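Local coordinates for archaemetzincin (Archaeoglobus fulgidus, PDB 3ZVS), which is probably a zinc metalloprotease of the metzincin type, whose natural substrate is unknown, at residues 90-95 and 116-121. Sequence-based numbering, arbitrary orientation.
Sequences ARAVLS and VHEIGH. With ZN (zinc ion), chain D.
Glu118 of the HExxH core of the extended HExxHxxGxxH metzincin signature faces Ala92, Val93 and Leu94 on strand 91-95, where the active-site helix 104-122 packs on the main sheet. Its segment 116-121 runs nearly antiparallel to strand 91-95, at 163°, with the two axes 8.0 Å apart at closest approach. Such a close approach suits a small residue: the methyl CB of Ala92 points at the helix and lies 4.0 Å from Glu118 CB, while Leu66 of the adjacent strand 65-69 touches both residues. Val93 turns its branched side chain to the other side of the sheet, onto helix 52-58, so its backbone meets the helix, with Val93 O 3.7 Å from Glu118 CG. Leu94 adds a looser apolar touch through CB.

No hydrogen bond joins the segments; the strand meets Glu118 through van der Waals contacts with its CB and CG. The side chain bends at chi2 (-51°), and the carboxylate ends near the zinc without binding it, with Glu118 OE2 4.7 Å from the ion. This outer-sphere position fits the proton-acceptor role inferred for Glu118, and a bound malonate ion lies nearby.

His117 and His121, one helical turn apart, place both rings on the metal side of the helix, and His127, the third histidine of the signature, also binds the zinc. Each ring is steadied at its far nitrogen: His117 ND1 is hydrogen-bonded to Val133 O, and His121 ND1 to Leu125 O. With CG anti to the backbone N (chi1 -179°), His117 brings NE2 to 2.1 Å from the zinc, matched by His121 NE2 at 2.1 Å.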
ATOM      1  N   ALA A  90       2.935 -12.391   3.540  1.00 14.17           N
ATOM      2  CA  ALA A  90       3.097 -12.370   2.100  1.00 15.38           C
ATOM      3  C   ALA A  90       2.375 -11.239   1.396  1.00 12.81           C
ATOM      4  O   ALA A  90       2.806 -10.825   0.314  1.00 15.10           O
ATOM      5  CB  ALA A  90       2.651 -13.680   1.528  1.00 17.42           C
ATOM      6  N   ARG A  91       1.289 -10.759   1.998  1.00 12.85           N
ATOM      7  CA  ARG A  91       0.315  -9.919   1.290  1.00 12.64           C
ATOM      8  C   ARG A  91       0.052  -8.582   1.974  1.00 12.23           C
ATOM      9  O   ARG A  91       0.082  -8.477   3.204  1.00 13.14           O
ATOM     10  CB  ARG A  91      -1.036 -10.656   1.206  1.00 15.37           C
ATOM     11  CG  ARG A  91      -0.979 -11.918   0.392  1.00 16.99           C
ATOM     12  CD  ARG A  91      -2.272 -12.687   0.514  1.00 16.22           C
ATOM     13  NE  ARG A  91      -2.380 -13.368   1.789  1.00 18.57           N
ATOM     14  CZ  ARG A  91      -3.213 -14.378   2.022  1.00 24.75           C
ATOM     15  NH1 ARG A  91      -3.988 -14.815   1.051  1.00 22.18           N
ATOM     16  NH2 ARG A  91      -3.266 -14.944   3.226  1.00 31.71           N
ATOM     17  N   ALA A  92      -0.223  -7.551   1.174  1.00 11.67           N
ATOM     18  CA  ALA A  92      -0.729  -6.281   1.671  1.00 10.04           C
ATOM     19  C   ALA A  92      -1.658  -5.682   0.656  1.00  8.12           C
ATOM     20  O   ALA A  92      -1.673  -6.118  -0.517  1.00 10.62           O
ATOM     21  CB  ALA A  92       0.413  -5.309   1.967  1.00 13.17           C
ATOM     22  N   VAL A  93      -2.425  -4.698   1.091  1.00 10.14           N
ATOM     23  CA  VAL A  93      -3.266  -3.901   0.238  1.00 11.08           C
ATOM     24  C   VAL A  93      -3.035  -2.429   0.560  1.00  9.32           C
ATOM     25  O   VAL A  93      -2.840  -2.034   1.703  1.00  9.91           O
ATOM     26  CB  VAL A  93      -4.753  -4.303   0.359  1.00 12.39           C
ATOM     27  CG1 VAL A  93      -5.254  -4.083   1.739  1.00 16.57           C
ATOM     28  CG2 VAL A  93      -5.612  -3.524  -0.640  1.00 14.99           C
ATOM     29  N   LEU A  94      -3.003  -1.635  -0.494  1.00  9.59           N
ATOM     30  CA  LEU A  94      -2.932  -0.181  -0.441  1.00  8.97           C
ATOM     31  C   LEU A  94      -4.163   0.403  -1.149  1.00  8.46           C
ATOM     32  O   LEU A  94      -4.489  -0.022  -2.258  1.00  9.40           O
ATOM     33  CB  LEU A  94      -1.690   0.288  -1.195  1.00  9.09           C
ATOM     34  CG  LEU A  94      -1.616   1.785  -1.487  1.00 11.13           C
ATOM     35  CD1 LEU A  94      -1.479   2.647  -0.238  1.00 10.32           C
ATOM     36  CD2 LEU A  94      -0.449   2.070  -2.448  1.00 10.62           C
ATOM     37  N   SER A  95      -4.796   1.398  -0.567  1.00  8.95           N
ATOM     38  CA  SER A  95      -5.778   2.208  -1.276  1.00  7.60           C
ATOM     39  C   SER A  95      -5.223   3.603  -1.490  1.00  9.08           C
ATOM     40  O   SER A  95      -4.672   4.224  -0.560  1.00  9.86           O
ATOM     41  CB  SER A  95      -7.053   2.365  -0.503  1.00  8.58           C
ATOM     42  OG  SER A  95      -7.867   3.338  -1.121  1.00  9.30           O
ATOM     43  N   VAL A 116       5.359   1.779  -0.210  1.00  9.42           N
ATOM     44  CA  VAL A 116       6.572   1.398   0.478  1.00  9.49           C
ATOM     45  C   VAL A 116       6.267   1.028   1.922  1.00  8.99           C
ATOM     46  O   VAL A 116       6.771   0.024   2.436  1.00  9.89           O
ATOM     47  CB  VAL A 116       7.589   2.524   0.377  1.00  7.95           C
ATOM     48  CG1 VAL A 116       8.797   2.272   1.296  1.00 10.66           C
ATOM     49  CG2 VAL A 116       8.105   2.647  -1.068  1.00 10.94           C
ATOM     50  N   HIS A 117       5.421   1.822   2.573  1.00  9.30           N
ATOM     51  CA  HIS A 117       4.994   1.555   3.957  1.00 10.43           C
ATOM     52  C   HIS A 117       4.372   0.155   4.089  1.00 10.07           C
ATOM     53  O   HIS A 117       4.698  -0.633   4.959  1.00  9.57           O
ATOM     54  CB  HIS A 117       4.000   2.638   4.368  1.00 10.32           C
ATOM     55  CG  HIS A 117       3.500   2.498   5.764  1.00  9.69           C
ATOM     56  ND1 HIS A 117       4.077   3.164   6.830  1.00  8.95           N
ATOM     57  CD2 HIS A 117       2.494   1.749   6.294  1.00 10.64           C
ATOM     58  CE1 HIS A 117       3.425   2.856   7.945  1.00  8.37           C
ATOM     59  NE2 HIS A 117       2.456   2.004   7.643  1.00 10.68           N
ATOM     60  N   GLU A 118       3.421  -0.147   3.207  1.00  9.48           N
ATOM     61  CA  GLU A 118       2.756  -1.441   3.269  1.00  8.67           C
ATOM     62  C   GLU A 118       3.736  -2.591   3.037  1.00 10.76           C
ATOM     63  O   GLU A 118       3.704  -3.605   3.710  1.00 11.02           O
ATOM     64  CB  GLU A 118       1.612  -1.501   2.240  1.00 10.41           C
ATOM     65  CG  GLU A 118       0.444  -0.588   2.568  1.00 10.95           C
ATOM     66  CD  GLU A 118      -0.066  -0.743   3.972  1.00 10.89           C
ATOM     67  OE1 GLU A 118      -0.189  -1.900   4.457  1.00 12.00           O
ATOM     68  OE2 GLU A 118      -0.340   0.274   4.628  1.00 12.43           O
ATOM     69  N   ILE A 119       4.587  -2.457   2.050  1.00  9.85           N
ATOM     70  CA  ILE A 119       5.541  -3.514   1.743  1.00 10.67           C
ATOM     71  C   ILE A 119       6.516  -3.677   2.922  1.00 11.97           C
ATOM     72  O   ILE A 119       6.871  -4.780   3.275  1.00 11.44           O
ATOM     73  CB  ILE A 119       6.267  -3.237   0.394  1.00  9.90           C
ATOM     74  CG1 ILE A 119       5.300  -3.381  -0.772  1.00 12.15           C
ATOM     75  CG2 ILE A 119       7.439  -4.173   0.186  1.00 12.13           C
ATOM     76  CD1 ILE A 119       5.792  -2.669  -2.012  1.00 14.95           C
ATOM     77  N   GLY A 120       6.906  -2.576   3.553  1.00 11.24           N
ATOM     78  CA  GLY A 120       7.750  -2.665   4.730  1.00 11.38           C
ATOM     79  C   GLY A 120       7.121  -3.539   5.797  1.00 11.29           C
ATOM     80  O   GLY A 120       7.834  -4.315   6.437  1.00 12.26           O
ATOM     81  N   HIS A 121       5.820  -3.400   6.026  1.00 10.64           N
ATOM     82  CA  HIS A 121       5.147  -4.306   6.959  1.00 10.58           C
ATOM     83  C   HIS A 121       5.234  -5.766   6.530  1.00 13.18           C
ATOM     84  O   HIS A 121       5.473  -6.638   7.361  1.00 12.93           O
ATOM     85  CB  HIS A 121       3.667  -3.990   7.088  1.00  9.93           C
ATOM     86  CG  HIS A 121       3.318  -2.769   7.897  1.00  8.80           C
ATOM     87  ND1 HIS A 121       3.816  -2.506   9.157  1.00 10.28           N
ATOM     88  CD2 HIS A 121       2.420  -1.791   7.644  1.00  9.37           C
ATOM     89  CE1 HIS A 121       3.233  -1.410   9.635  1.00 10.25           C
ATOM     90  NE2 HIS A 121       2.397  -0.949   8.723  1.00 10.16           N
TER
HETATM   91 ZN    ZN D1159       1.346   0.819   8.935  1.00 10.42          ZN